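PDB 1R9D: glycerol dehydratase from Clostridium butyricum, which catalyses the B12-independent dehydration of glycerol, probably by glycyl-radical chemistry of the pyruvate formate-lyase type. Local coordinates for residues A[74-79]-A[319-324]; A[323-328]-A[337-342]; A[458-463]-A[492-497]; A[683-688]-A[727-732]; A[720-725]-A[734-739]. One frame throughout, in Å; residues are numbered along the deposited sequence.

Interactions 1, 2 and 3 come in series; the segments of interactions 4 and 5 then alternate. Interactions 1 and 2 follow each other along the loop after helix 304-317, share Lys323 and Val324, and touch, their centres 12 Å apart. Interaction 3, a helix-to-helix contact, lies on the opposite side of the chain's centre from interaction 1, with centres 44 Å apart. Interactions 4 and 5 both use helix 712-728 and touch with centres 11 Å apart within the glycine radical region. Interactions 2 and 5 reach the same mixed sheet through strands 341-344 and 733-738, their nearest atoms about 7 Å apart; this sheet therefore joins the pyruvate formate lyase-like and glycine radical regions.

Interaction 1: A[74-79]-A[319-324]; sequences GSLTKE and NDINKV
The closest CA pairs are Ser75 with Asp320 at 7.5 Å and Leu76 with Ile321 at 7.0 Å, although neither segment is regular helix or strand. Two ordered waters bridge these loops. One accepts from Leu76 N at 2.8 Å and gives a weak bond to Asp320 OD1; the other donates to Thr77 OG1 and to Asp320 O, the latter at 2.8 Å. Thr77 OG1 spends its own proton on Glu79 O, 2.7 Å away, which suits it to receive the water. Asp320 carries CG opposite its own N (chi1 -161°), and this swings OD1 to within 3.8 Å of Ser75 OG, a contact without a bond. The carboxylate finds its main partner in Arg81 and a salt bridge with Arg67, so its charge is answered beyond the two loops. Next to the waters the contact turns apolar: Leu76 CD1 rests 4.0 Å from Ile321 CG1 and almost as near Ile321 CD1, the two side chains crossing at a slant, with helix 260-277 touching both through Asn275. The arrangement is a buried loop-to-loop junction that combines water bridges with one apolar contact inside the pyruvate formate lyase-like fold, the Ile321 side chain about 14 Å from the bound glycerol.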
# COMPACT_ATOMS: atom_id res chain seq x y z
N GLY A 74 -9.26 -27.28 22.33
CA GLY A 74 -9.16 -26.21 21.36
C GLY A 74 -10.00 -26.57 20.15
O GLY A 74 -9.59 -27.39 19.33
N SER A 75 -11.19 -25.98 20.06
CA SER A 75 -12.10 -26.25 18.96
C SER A 75 -12.45 -24.95 18.24
O SER A 75 -12.81 -23.96 18.88
CB SER A 75 -13.39 -26.90 19.48
OG SER A 75 -13.12 -28.16 20.07
N LEU A 76 -12.36 -24.98 16.91
CA LEU A 76 -12.63 -23.81 16.10
C LEU A 76 -14.11 -23.58 15.81
O LEU A 76 -14.52 -22.48 15.44
CB LEU A 76 -11.88 -23.90 14.77
CG LEU A 76 -10.37 -24.14 14.84
CD1 LEU A 76 -9.77 -23.95 13.46
CD2 LEU A 76 -9.73 -23.17 15.82
N THR A 77 -14.91 -24.63 15.96
CA THR A 77 -16.35 -24.55 15.72
C THR A 77 -17.09 -25.33 16.80
O THR A 77 -16.55 -26.26 17.38
CB THR A 77 -16.73 -25.13 14.33
OG1 THR A 77 -16.21 -26.46 14.20
CG2 THR A 77 -16.18 -24.25 13.21
N LYS A 78 -18.33 -24.92 17.07
CA LYS A 78 -19.15 -25.59 18.08
C LYS A 78 -19.45 -27.02 17.65
O LYS A 78 -19.32 -27.96 18.44
CB LYS A 78 -20.45 -24.80 18.29
CG LYS A 78 -20.20 -23.38 18.81
CD LYS A 78 -21.48 -22.55 18.86
CE LYS A 78 -22.04 -22.30 17.47
NZ LYS A 78 -23.24 -21.41 17.49
N GLU A 79 -19.86 -27.19 16.39
CA GLU A 79 -20.15 -28.51 15.83
C GLU A 79 -18.81 -29.06 15.33
O GLU A 79 -18.02 -28.33 14.73
CB GLU A 79 -21.13 -28.39 14.66
CG GLU A 79 -21.46 -29.69 13.91
CD GLU A 79 -22.34 -30.65 14.70
OE1 GLU A 79 -23.02 -30.19 15.64
OE2 GLU A 79 -22.36 -31.86 14.37
N ASN A 319 -8.56 -33.67 12.59
CA ASN A 319 -9.72 -34.03 11.77
C ASN A 319 -10.92 -33.16 12.12
O ASN A 319 -11.98 -33.25 11.49
CB ASN A 319 -10.08 -35.51 11.99
CG ASN A 319 -9.16 -36.45 11.24
OD1 ASN A 319 -9.35 -36.70 10.05
ND2 ASN A 319 -8.16 -36.97 11.92
N ASP A 320 -10.76 -32.31 13.13
CA ASP A 320 -11.84 -31.44 13.57
C ASP A 320 -12.00 -30.20 12.70
O ASP A 320 -13.08 -29.64 12.59
CB ASP A 320 -11.61 -31.02 15.02
CG ASP A 320 -12.87 -30.53 15.70
OD1 ASP A 320 -12.77 -29.80 16.71
OD2 ASP A 320 -13.97 -30.90 15.22
N ILE A 321 -10.90 -29.78 12.08
CA ILE A 321 -10.91 -28.60 11.23
C ILE A 321 -11.50 -28.88 9.85
O ILE A 321 -11.24 -29.93 9.26
CB ILE A 321 -9.47 -28.05 11.06
CG1 ILE A 321 -8.87 -27.76 12.44
CG2 ILE A 321 -9.47 -26.80 10.18
CD1 ILE A 321 -7.46 -27.21 12.41
N ASN A 322 -12.33 -27.96 9.36
CA ASN A 322 -12.93 -28.11 8.04
C ASN A 322 -12.97 -26.74 7.37
O ASN A 322 -12.75 -25.72 8.02
CB ASN A 322 -14.35 -28.69 8.13
CG ASN A 322 -14.75 -29.47 6.89
OD1 ASN A 322 -14.19 -29.26 5.80
ND2 ASN A 322 -15.73 -30.36 7.03
N LYS A 323 -13.28 -26.73 6.08
CA LYS A 323 -13.30 -25.50 5.30
C LYS A 323 -14.29 -25.56 4.14
O LYS A 323 -14.12 -26.35 3.21
CB LYS A 323 -11.89 -25.24 4.75
CG LYS A 323 -11.76 -24.13 3.70
CD LYS A 323 -10.31 -24.06 3.20
CE LYS A 323 -10.11 -22.97 2.17
NZ LYS A 323 -8.67 -22.91 1.75
N VAL A 324 -15.33 -24.73 4.19
CA VAL A 324 -16.32 -24.71 3.12
C VAL A 324 -15.77 -23.92 1.92
O VAL A 324 -15.11 -22.89 2.10
CB VAL A 324 -17.66 -24.09 3.60
CG1 VAL A 324 -17.46 -22.62 3.96
CG2 VAL A 324 -18.72 -24.24 2.53
O HOH W 1 -11.61 -27.45 15.74
O HOH W 2 -13.46 -27.07 13.56

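Interaction 2: A[323-328]-A[337-342]; sequences KVRDEI and PMYQNL
The guanidinium of Arg325 has Lys323 CG lying 4.2 Å above the centre of one face, while Pro337 O meets it at the edge, only 8° out of its plane. The ring of Tyr339 is covered on one face by Pro337 CB, 3.4 Å above the plane and displaced toward the rim, and receives Arg325 NH2 near its edge, 4.3 Å from Tyr339 CE1. These groups join the loop before helix 329-332 to the residues that lead into strand 341-344, an outer strand of the mixed sheet in the pyruvate formate lyase-like fold. Tyr339 also borders the glycerol site, its side chain about 3 Å from the bound glycerol. One bond holds the two segments together: Arg325 NH2 donates to Pro337 O over 3.0 Å, with an N-H...O angle of 168° and the donor nearly in line with the carbonyl. Arg325 reaches this acceptor through a chain extended from CG to NE, and His281 and Phe333 touch it from neighbouring loops. Beside this bond lies a purely van der Waals contact. Lys323 sends its straight chain on to Asn279 O and His281 ND1, so it is CB that meets Met338, which doubles back at both chi2 (-48°) and chi3, bringing SD to 3.6 Å from Lys323 CB.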
# COMPACT_ATOMS: atom_id res chain seq x y z
N LYS A 323 -13.28 -26.73 6.08
CA LYS A 323 -13.30 -25.50 5.30
C LYS A 323 -14.29 -25.56 4.14
O LYS A 323 -14.12 -26.35 3.21
CB LYS A 323 -11.89 -25.24 4.75
CG LYS A 323 -11.76 -24.13 3.70
CD LYS A 323 -10.31 -24.06 3.20
CE LYS A 323 -10.11 -22.97 2.17
NZ LYS A 323 -8.67 -22.91 1.75
N VAL A 324 -15.33 -24.73 4.19
CA VAL A 324 -16.32 -24.71 3.12
C VAL A 324 -15.77 -23.92 1.92
O VAL A 324 -15.11 -22.89 2.10
CB VAL A 324 -17.66 -24.09 3.60
CG1 VAL A 324 -17.46 -22.62 3.96
CG2 VAL A 324 -18.72 -24.24 2.53
N ARG A 325 -16.03 -24.42 0.72
CA ARG A 325 -15.57 -23.78 -0.51
C ARG A 325 -16.72 -23.69 -1.50
O ARG A 325 -17.70 -24.43 -1.38
CB ARG A 325 -14.44 -24.60 -1.16
CG ARG A 325 -13.27 -24.93 -0.25
CD ARG A 325 -12.15 -25.61 -1.04
NE ARG A 325 -10.96 -25.90 -0.23
CZ ARG A 325 -10.86 -26.90 0.63
NH1 ARG A 325 -11.87 -27.74 0.82
NH2 ARG A 325 -9.74 -27.06 1.32
N ASP A 326 -16.62 -22.80 -2.48
CA ASP A 326 -17.67 -22.66 -3.48
C ASP A 326 -17.84 -23.98 -4.23
O ASP A 326 -16.94 -24.83 -4.21
CB ASP A 326 -17.36 -21.52 -4.46
CG ASP A 326 -16.13 -21.79 -5.30
OD1 ASP A 326 -15.01 -21.47 -4.85
OD2 ASP A 326 -16.29 -22.33 -6.42
N GLU A 327 -18.97 -24.15 -4.91
CA GLU A 327 -19.26 -25.40 -5.61
C GLU A 327 -18.28 -25.84 -6.69
O GLU A 327 -18.09 -27.04 -6.90
CB GLU A 327 -20.68 -25.38 -6.19
CG GLU A 327 -21.06 -24.15 -6.98
CD GLU A 327 -22.53 -24.16 -7.38
OE1 GLU A 327 -23.38 -24.52 -6.53
OE2 GLU A 327 -22.84 -23.82 -8.53
N ILE A 328 -17.65 -24.89 -7.37
CA ILE A 328 -16.68 -25.25 -8.40
C ILE A 328 -15.36 -25.66 -7.75
O ILE A 328 -14.80 -26.72 -8.06
CB ILE A 328 -16.43 -24.07 -9.37
CG1 ILE A 328 -17.74 -23.72 -10.10
CG2 ILE A 328 -15.36 -24.44 -10.39
CD1 ILE A 328 -18.36 -24.89 -10.85
N PRO A 337 -11.18 -31.96 2.54
CA PRO A 337 -9.74 -31.95 2.81
C PRO A 337 -9.10 -30.66 3.34
O PRO A 337 -9.46 -29.56 2.92
CB PRO A 337 -9.16 -32.33 1.45
CG PRO A 337 -10.05 -31.56 0.52
CD PRO A 337 -11.44 -31.84 1.10
N MET A 338 -8.15 -30.82 4.26
CA MET A 338 -7.40 -29.70 4.82
C MET A 338 -5.93 -29.83 4.44
O MET A 338 -5.15 -28.88 4.59
CB MET A 338 -7.53 -29.64 6.35
CG MET A 338 -8.91 -29.18 6.83
SD MET A 338 -9.52 -27.70 6.01
CE MET A 338 -8.30 -26.47 6.51
N TYR A 339 -5.55 -31.02 3.98
CA TYR A 339 -4.17 -31.30 3.55
C TYR A 339 -3.07 -30.96 4.55
O TYR A 339 -2.06 -30.34 4.19
CB TYR A 339 -3.88 -30.56 2.24
CG TYR A 339 -4.92 -30.74 1.16
CD1 TYR A 339 -5.97 -29.84 1.02
CD2 TYR A 339 -4.85 -31.82 0.28
CE1 TYR A 339 -6.93 -30.00 0.02
CE2 TYR A 339 -5.81 -32.00 -0.72
CZ TYR A 339 -6.84 -31.09 -0.84
OH TYR A 339 -7.79 -31.26 -1.82
N GLN A 340 -3.23 -31.36 5.81
CA GLN A 340 -2.23 -31.08 6.83
C GLN A 340 -1.19 -32.20 6.83
O GLN A 340 -1.36 -33.22 7.50
CB GLN A 340 -2.92 -30.98 8.20
CG GLN A 340 -4.04 -29.94 8.20
CD GLN A 340 -5.01 -30.13 9.35
OE1 GLN A 340 -5.08 -29.30 10.26
NE2 GLN A 340 -5.76 -31.22 9.31
N ASN A 341 -0.12 -32.01 6.07
CA ASN A 341 0.90 -33.03 5.95
C ASN A 341 1.84 -33.09 7.15
O ASN A 341 2.40 -32.08 7.58
CB ASN A 341 1.71 -32.84 4.66
CG ASN A 341 2.36 -34.13 4.18
OD1 ASN A 341 3.22 -34.69 4.84
ND2 ASN A 341 1.91 -34.62 3.03
N LEU A 342 2.01 -34.30 7.68
CA LEU A 342 2.89 -34.54 8.82
C LEU A 342 3.82 -35.66 8.35
O LEU A 342 3.36 -36.72 7.95
CB LEU A 342 2.07 -34.97 10.04
CG LEU A 342 2.80 -35.16 11.37
CD1 LEU A 342 1.80 -35.00 12.53
CD2 LEU A 342 3.47 -36.52 11.41

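Interaction 3: A[458-463]-A[492-497]; sequences ELTINS and KAQMEY
Gln494 pushes its amide against Leu459 and buries OE1 where the model offers it no hydrogen-bonding partner; the oxygen's neighbours across the contact are carbons, with Leu459 CB at 3.8 Å. The other half of the same amide is well served, for Gln494 NE2 donates to Pro473 O and also bonds Thr475 OG1, two loop residues that fix which way the group is turned. A bend at chi2 (-63°) curls the amide over the end of helix 453-461. That end is a Schellman motif: Ser463, at positive phi, is its C-prime residue, Gly464 N bonds Leu459 O, and Ser463 N reaches back to Thr460 O over 3.3 Å. Gln494, from the long helix 484-516, thus packs on a helix terminus, its NE2 lying 4.0 Å from Ser463 C. Leu459 and Gln494 cross at about a right angle, whereas Thr460 slides past Gln494 in the opposite direction, with Thr460 OG1 4.0 Å from Gln494 CG. Thr460 OG1 is hydrogen-bonded to Ile456 O within its own helix, and the Thr460 side chain also touches Phe487, Ala490 and Tyr491 of helix 484-516.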
# COMPACT_ATOMS: atom_id res chain seq x y z
N GLU A 458 -5.28 -29.86 -27.27
CA GLU A 458 -6.51 -29.59 -28.02
C GLU A 458 -6.39 -28.27 -28.78
O GLU A 458 -6.79 -28.17 -29.94
CB GLU A 458 -7.71 -29.55 -27.05
CG GLU A 458 -9.05 -29.31 -27.72
CD GLU A 458 -10.23 -29.39 -26.75
OE1 GLU A 458 -11.38 -29.30 -27.22
OE2 GLU A 458 -10.00 -29.55 -25.53
N LEU A 459 -5.84 -27.25 -28.12
CA LEU A 459 -5.68 -25.95 -28.74
C LEU A 459 -4.59 -25.94 -29.81
O LEU A 459 -4.59 -25.09 -30.70
CB LEU A 459 -5.38 -24.88 -27.68
CG LEU A 459 -6.57 -24.53 -26.79
CD1 LEU A 459 -6.10 -23.59 -25.68
CD2 LEU A 459 -7.67 -23.88 -27.61
N THR A 460 -3.64 -26.88 -29.72
CA THR A 460 -2.59 -26.96 -30.72
C THR A 460 -3.23 -27.50 -32.00
O THR A 460 -3.01 -26.98 -33.10
CB THR A 460 -1.46 -27.92 -30.29
OG1 THR A 460 -0.90 -27.46 -29.05
CG2 THR A 460 -0.36 -27.96 -31.34
N ILE A 461 -4.03 -28.55 -31.85
CA ILE A 461 -4.71 -29.15 -32.98
C ILE A 461 -5.71 -28.18 -33.61
O ILE A 461 -5.90 -28.19 -34.83
CB ILE A 461 -5.43 -30.45 -32.56
CG1 ILE A 461 -4.39 -31.54 -32.29
CG2 ILE A 461 -6.42 -30.89 -33.64
CD1 ILE A 461 -4.96 -32.86 -31.83
N ASN A 462 -6.32 -27.33 -32.79
CA ASN A 462 -7.29 -26.36 -33.29
C ASN A 462 -6.74 -24.93 -33.47
O ASN A 462 -7.51 -23.98 -33.59
CB ASN A 462 -8.53 -26.33 -32.39
CG ASN A 462 -9.31 -27.64 -32.44
OD1 ASN A 462 -9.45 -28.25 -33.50
ND2 ASN A 462 -9.83 -28.07 -31.29
N SER A 463 -5.42 -24.79 -33.50
CA SER A 463 -4.77 -23.49 -33.69
C SER A 463 -5.28 -22.36 -32.79
O SER A 463 -5.53 -21.25 -33.26
CB SER A 463 -4.90 -23.04 -35.15
OG SER A 463 -4.19 -23.91 -36.02
N LYS A 492 4.35 -25.61 -27.99
CA LYS A 492 5.12 -24.72 -27.13
C LYS A 492 4.57 -23.29 -27.15
O LYS A 492 4.57 -22.61 -26.13
CB LYS A 492 6.59 -24.72 -27.56
CG LYS A 492 7.50 -23.80 -26.74
CD LYS A 492 8.96 -24.12 -27.02
CE LYS A 492 9.91 -23.13 -26.36
NZ LYS A 492 9.95 -21.82 -27.08
N ALA A 493 4.09 -22.85 -28.31
CA ALA A 493 3.53 -21.50 -28.45
C ALA A 493 2.24 -21.34 -27.65
O ALA A 493 1.99 -20.29 -27.05
CB ALA A 493 3.29 -21.18 -29.91
N GLN A 494 1.40 -22.38 -27.66
CA GLN A 494 0.15 -22.33 -26.89
C GLN A 494 0.49 -22.35 -25.40
O GLN A 494 -0.08 -21.60 -24.61
CB GLN A 494 -0.74 -23.53 -27.22
CG GLN A 494 -1.36 -23.53 -28.62
CD GLN A 494 -2.30 -22.36 -28.86
OE1 GLN A 494 -3.03 -21.93 -27.96
NE2 GLN A 494 -2.31 -21.85 -30.09
N MET A 495 1.42 -23.22 -25.02
CA MET A 495 1.84 -23.35 -23.63
C MET A 495 2.36 -22.01 -23.11
O MET A 495 1.99 -21.56 -22.02
CB MET A 495 2.95 -24.41 -23.51
CG MET A 495 3.31 -24.81 -22.09
SD MET A 495 2.07 -25.87 -21.31
CE MET A 495 2.43 -27.47 -22.10
N GLU A 496 3.21 -21.38 -23.90
CA GLU A 496 3.80 -20.10 -23.54
C GLU A 496 2.78 -19.01 -23.22
O GLU A 496 2.91 -18.30 -22.22
CB GLU A 496 4.72 -19.62 -24.67
CG GLU A 496 5.27 -18.21 -24.48
CD GLU A 496 6.16 -17.80 -25.64
OE1 GLU A 496 5.71 -17.90 -26.81
OE2 GLU A 496 7.30 -17.36 -25.39
N TYR A 497 1.76 -18.90 -24.06
CA TYR A 497 0.73 -17.89 -23.88
C TYR A 497 -0.07 -18.06 -22.59
O TYR A 497 -0.22 -17.12 -21.82
CB TYR A 497 -0.23 -17.90 -25.07
CG TYR A 497 -1.31 -16.83 -24.98
CD1 TYR A 497 -1.02 -15.51 -25.30
CD2 TYR A 497 -2.60 -17.14 -24.55
CE1 TYR A 497 -1.99 -14.51 -25.18
CE2 TYR A 497 -3.58 -16.15 -24.43
CZ TYR A 497 -3.26 -14.84 -24.75
OH TYR A 497 -4.21 -13.84 -24.63

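Interaction 4: A[683-688]-A[727-732]; sequences ACNSVS and FDQKGF
A Schellman motif ends helix 712-728, and at this terminus Gln729 meets Ser688, near the C-terminal end of helix 680-687. Lys730, at positive phi (80°), is the C-prime residue; its N bonds Phe727 O at 3.0 Å, and Gly731 N bonds Tyr726 O, as the chain turns out of the helix. Here the backbones come close, the CA atoms of Ser688 and Gly731 being 4.9 Å apart. Contact is made mainly by the roots of the side chains: Ser688 CB and Gln729 CB lie 3.5 Å apart, and Ser688 OG is equally near that Gln729 carbon. The hydroxyl is already engaged. Set between its own N and carbonyl carbon by a chi1 of 72°, Ser688 OG donates over 2.7 Å to Asn685 O, tilted out of the carbonyl plane. Farther out, Gln729 bends at chi2 and its side chain crosses that of Asn685 at a slant, the amide planes 71° apart. Asn685 OD1 stays 3.8 Å from Gln729 NE2, so the amides touch without bonding, while Asn685 ND2, on the other branch, makes a weak hydrogen bond to Asp605. This is a surface contact, with the buried side of helix 680-687 behind it. There Cys684 lies on Leu722 and Tyr726 of helix 712-728 and on Gln703 of strand 702-705, while Asn407 of strand 404-407 bonds Gly731 O and pairs with the Phe732 backbone.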
# COMPACT_ATOMS: atom_id res chain seq x y z
N ALA A 683 5.68 -49.86 -14.72
CA ALA A 683 5.03 -48.56 -14.56
C ALA A 683 5.99 -47.60 -13.84
O ALA A 683 6.16 -46.46 -14.26
CB ALA A 683 3.74 -48.71 -13.76
N CYS A 684 6.61 -48.08 -12.76
CA CYS A 684 7.55 -47.26 -12.01
C CYS A 684 8.70 -46.82 -12.91
O CYS A 684 9.13 -45.67 -12.87
CB CYS A 684 8.12 -48.04 -10.82
SG CYS A 684 7.01 -48.20 -9.38
N ASN A 685 9.21 -47.75 -13.72
CA ASN A 685 10.31 -47.43 -14.62
C ASN A 685 9.92 -46.30 -15.57
O ASN A 685 10.72 -45.40 -15.83
CB ASN A 685 10.74 -48.68 -15.41
CG ASN A 685 11.43 -49.72 -14.55
OD1 ASN A 685 11.84 -49.44 -13.42
ND2 ASN A 685 11.58 -50.93 -15.08
N SER A 686 8.69 -46.35 -16.08
CA SER A 686 8.22 -45.31 -16.99
C SER A 686 8.14 -43.95 -16.31
O SER A 686 8.61 -42.95 -16.84
CB SER A 686 6.82 -45.64 -17.52
OG SER A 686 6.87 -46.63 -18.53
N VAL A 687 7.52 -43.91 -15.14
CA VAL A 687 7.38 -42.65 -14.42
C VAL A 687 8.72 -42.05 -14.03
O VAL A 687 8.89 -40.82 -14.01
CB VAL A 687 6.49 -42.83 -13.17
CG1 VAL A 687 6.37 -41.51 -12.40
CG2 VAL A 687 5.11 -43.31 -13.59
N SER A 688 9.69 -42.91 -13.72
CA SER A 688 11.01 -42.43 -13.31
C SER A 688 11.76 -41.71 -14.43
O SER A 688 12.73 -41.00 -14.17
CB SER A 688 11.86 -43.59 -12.78
OG SER A 688 12.28 -44.46 -13.82
N PHE A 727 12.70 -45.11 -6.36
CA PHE A 727 13.49 -44.01 -5.82
C PHE A 727 14.94 -44.04 -6.30
O PHE A 727 15.54 -42.99 -6.50
CB PHE A 727 13.42 -44.00 -4.28
CG PHE A 727 12.13 -43.44 -3.73
CD1 PHE A 727 11.11 -43.02 -4.58
CD2 PHE A 727 11.93 -43.34 -2.36
CE1 PHE A 727 9.91 -42.50 -4.07
CE2 PHE A 727 10.74 -42.83 -1.84
CZ PHE A 727 9.73 -42.42 -2.69
N ASP A 728 15.49 -45.23 -6.49
CA ASP A 728 16.87 -45.33 -6.99
C ASP A 728 16.92 -44.78 -8.41
O ASP A 728 17.96 -44.27 -8.85
CB ASP A 728 17.36 -46.78 -6.98
CG ASP A 728 17.55 -47.33 -5.57
OD1 ASP A 728 17.70 -46.53 -4.62
OD2 ASP A 728 17.57 -48.57 -5.42
N GLN A 729 15.80 -44.88 -9.13
CA GLN A 729 15.68 -44.39 -10.50
C GLN A 729 15.34 -42.91 -10.54
O GLN A 729 15.05 -42.35 -11.60
CB GLN A 729 14.60 -45.17 -11.25
CG GLN A 729 14.84 -46.67 -11.41
CD GLN A 729 15.67 -47.01 -12.63
OE1 GLN A 729 16.89 -46.92 -12.61
NE2 GLN A 729 14.99 -47.39 -13.72
N LYS A 730 15.35 -42.28 -9.36
CA LYS A 730 15.08 -40.85 -9.21
C LYS A 730 13.62 -40.41 -9.22
O LYS A 730 13.31 -39.31 -9.66
CB LYS A 730 15.88 -40.05 -10.25
CG LYS A 730 17.39 -40.30 -10.19
CD LYS A 730 17.94 -40.07 -8.80
CE LYS A 730 19.43 -40.36 -8.72
NZ LYS A 730 19.91 -40.23 -7.32
N GLY A 731 12.73 -41.28 -8.74
CA GLY A 731 11.33 -40.91 -8.65
C GLY A 731 11.21 -39.99 -7.45
O GLY A 731 12.03 -40.07 -6.53
N PHE A 732 10.18 -39.14 -7.44
CA PHE A 732 9.96 -38.16 -6.38
C PHE A 732 9.11 -38.65 -5.20
O PHE A 732 9.50 -38.51 -4.03
CB PHE A 732 9.28 -36.93 -7.00
CG PHE A 732 9.32 -35.69 -6.14
CD1 PHE A 732 10.21 -34.66 -6.44
CD2 PHE A 732 8.45 -35.53 -5.07
CE1 PHE A 732 10.23 -33.48 -5.69
CE2 PHE A 732 8.45 -34.35 -4.31
CZ PHE A 732 9.34 -33.33 -4.62

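Interaction 5: A[720-725]-A[734-739]; sequences SSLIRS and VQFNVI
Phe736 presents the far end of its ring to Ile723 and Leu722. Ile723 CG1 comes in at the ring edge, near its plane, 3.8 Å from Phe736 CZ, and Ile723 CD1 lies at a similar distance from Phe736 CE1. Leu722 CD2 approaches Phe736 CE2 obliquely at 3.8 Å, so the two residues meet neighbouring atoms at the end of the ring from different directions. Leu722 CG stands opposite the backbone N (chi1 -176°), which sends the side chain out toward the strand. Looser is the touch between Ile723 CG1 and Val734 CG1, 4.2 Å apart. Val734 and Phe736 can both meet the helix because they share one face of the strand; Gln735 between them starts toward the other face. Outside this first shell, Tyr405 of strand 404-407 touches Ile723, Val734 and Phe736, and Gln703 of strand 702-705 touches Leu722 and Phe736. Strand 702-705, helix 712-728 and strand 733-738 form a beta-alpha-beta unit, in which the axes of helix 720-725 and strand 734-738 approach to 10.3 Å, their directions 150° apart, roughly antiparallel. With carbon alone meeting carbon, helix and strand here probably cohere through close fit and burial of apolar surface rather than directed bonds.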
# COMPACT_ATOMS: atom_id res chain seq x y z
N SER A 720 8.45 -52.90 -0.36
CA SER A 720 9.69 -52.23 -0.00
C SER A 720 10.65 -52.19 -1.19
O SER A 720 11.28 -51.17 -1.47
CB SER A 720 10.35 -52.95 1.17
OG SER A 720 11.69 -52.53 1.34
N SER A 721 10.76 -53.31 -1.90
CA SER A 721 11.64 -53.38 -3.07
C SER A 721 11.12 -52.49 -4.21
O SER A 721 11.91 -51.85 -4.92
CB SER A 721 11.75 -54.83 -3.55
OG SER A 721 12.63 -54.92 -4.65
N LEU A 722 9.81 -52.46 -4.38
CA LEU A 722 9.19 -51.65 -5.42
C LEU A 722 9.50 -50.17 -5.19
O LEU A 722 9.88 -49.45 -6.12
CB LEU A 722 7.67 -51.85 -5.40
CG LEU A 722 6.85 -51.15 -6.49
CD1 LEU A 722 7.03 -51.87 -7.82
CD2 LEU A 722 5.38 -51.14 -6.09
N ILE A 723 9.35 -49.72 -3.95
CA ILE A 723 9.61 -48.33 -3.61
C ILE A 723 11.08 -47.97 -3.80
O ILE A 723 11.40 -46.97 -4.44
CB ILE A 723 9.19 -48.04 -2.14
CG1 ILE A 723 7.67 -48.19 -2.00
CG2 ILE A 723 9.64 -46.64 -1.73
CD1 ILE A 723 7.17 -48.23 -0.55
N ARG A 724 11.97 -48.79 -3.27
CA ARG A 724 13.40 -48.51 -3.40
C ARG A 724 13.86 -48.44 -4.85
O ARG A 724 14.70 -47.60 -5.20
CB ARG A 724 14.21 -49.55 -2.64
CG ARG A 724 14.18 -49.33 -1.13
CD ARG A 724 14.85 -50.46 -0.39
NE ARG A 724 15.03 -50.16 1.03
CZ ARG A 724 15.29 -51.08 1.95
NH1 ARG A 724 15.41 -52.35 1.60
NH2 ARG A 724 15.45 -50.72 3.22
N SER A 725 13.32 -49.30 -5.71
CA SER A 725 13.73 -49.30 -7.11
C SER A 725 13.27 -48.02 -7.81
O SER A 725 14.01 -47.45 -8.62
CB SER A 725 13.15 -50.51 -7.85
OG SER A 725 13.47 -50.44 -9.23
N VAL A 734 5.64 -41.64 -4.11
CA VAL A 734 4.73 -42.72 -4.47
C VAL A 734 3.86 -43.04 -3.25
O VAL A 734 4.29 -42.87 -2.11
CB VAL A 734 5.51 -43.98 -4.96
CG1 VAL A 734 6.27 -44.63 -3.81
CG2 VAL A 734 4.53 -44.97 -5.62
N GLN A 735 2.63 -43.47 -3.50
CA GLN A 735 1.71 -43.81 -2.41
C GLN A 735 0.80 -44.91 -2.94
O GLN A 735 0.63 -45.03 -4.16
CB GLN A 735 0.90 -42.58 -2.01
CG GLN A 735 0.06 -42.00 -3.12
CD GLN A 735 -0.46 -40.62 -2.79
OE1 GLN A 735 -1.39 -40.13 -3.44
NE2 GLN A 735 0.14 -39.98 -1.80
N PHE A 736 0.20 -45.69 -2.05
CA PHE A 736 -0.63 -46.81 -2.49
C PHE A 736 -1.99 -47.01 -1.85
O PHE A 736 -2.16 -46.84 -0.64
CB PHE A 736 0.13 -48.13 -2.29
CG PHE A 736 1.57 -48.09 -2.73
CD1 PHE A 736 2.55 -47.59 -1.88
CD2 PHE A 736 1.93 -48.53 -3.99
CE1 PHE A 736 3.89 -47.55 -2.29
CE2 PHE A 736 3.26 -48.49 -4.42
CZ PHE A 736 4.24 -47.99 -3.56
N ASN A 737 -2.94 -47.41 -2.68
CA ASN A 737 -4.28 -47.76 -2.22
C ASN A 737 -4.19 -49.28 -2.19
O ASN A 737 -3.60 -49.90 -3.08
CB ASN A 737 -5.36 -47.34 -3.22
CG ASN A 737 -6.17 -46.15 -2.75
OD1 ASN A 737 -6.51 -46.03 -1.57
ND2 ASN A 737 -6.50 -45.26 -3.68
N VAL A 738 -4.74 -49.89 -1.14
CA VAL A 738 -4.74 -51.34 -1.02
C VAL A 738 -6.12 -51.68 -0.48
O VAL A 738 -6.32 -51.76 0.73
CB VAL A 738 -3.68 -51.83 -0.01
CG1 VAL A 738 -3.68 -53.36 0.05
CG2 VAL A 738 -2.30 -51.34 -0.42
N ILE A 739 -7.07 -51.86 -1.39
CA ILE A 739 -8.43 -52.16 -0.98
C ILE A 739 -9.16 -53.07 -1.95
O ILE A 739 -8.82 -53.16 -3.13
CB ILE A 739 -9.24 -50.85 -0.83
CG1 ILE A 739 -10.57 -51.13 -0.14
CG2 ILE A 739 -9.45 -50.21 -2.20
CD1 ILE A 739 -11.37 -49.88 0.16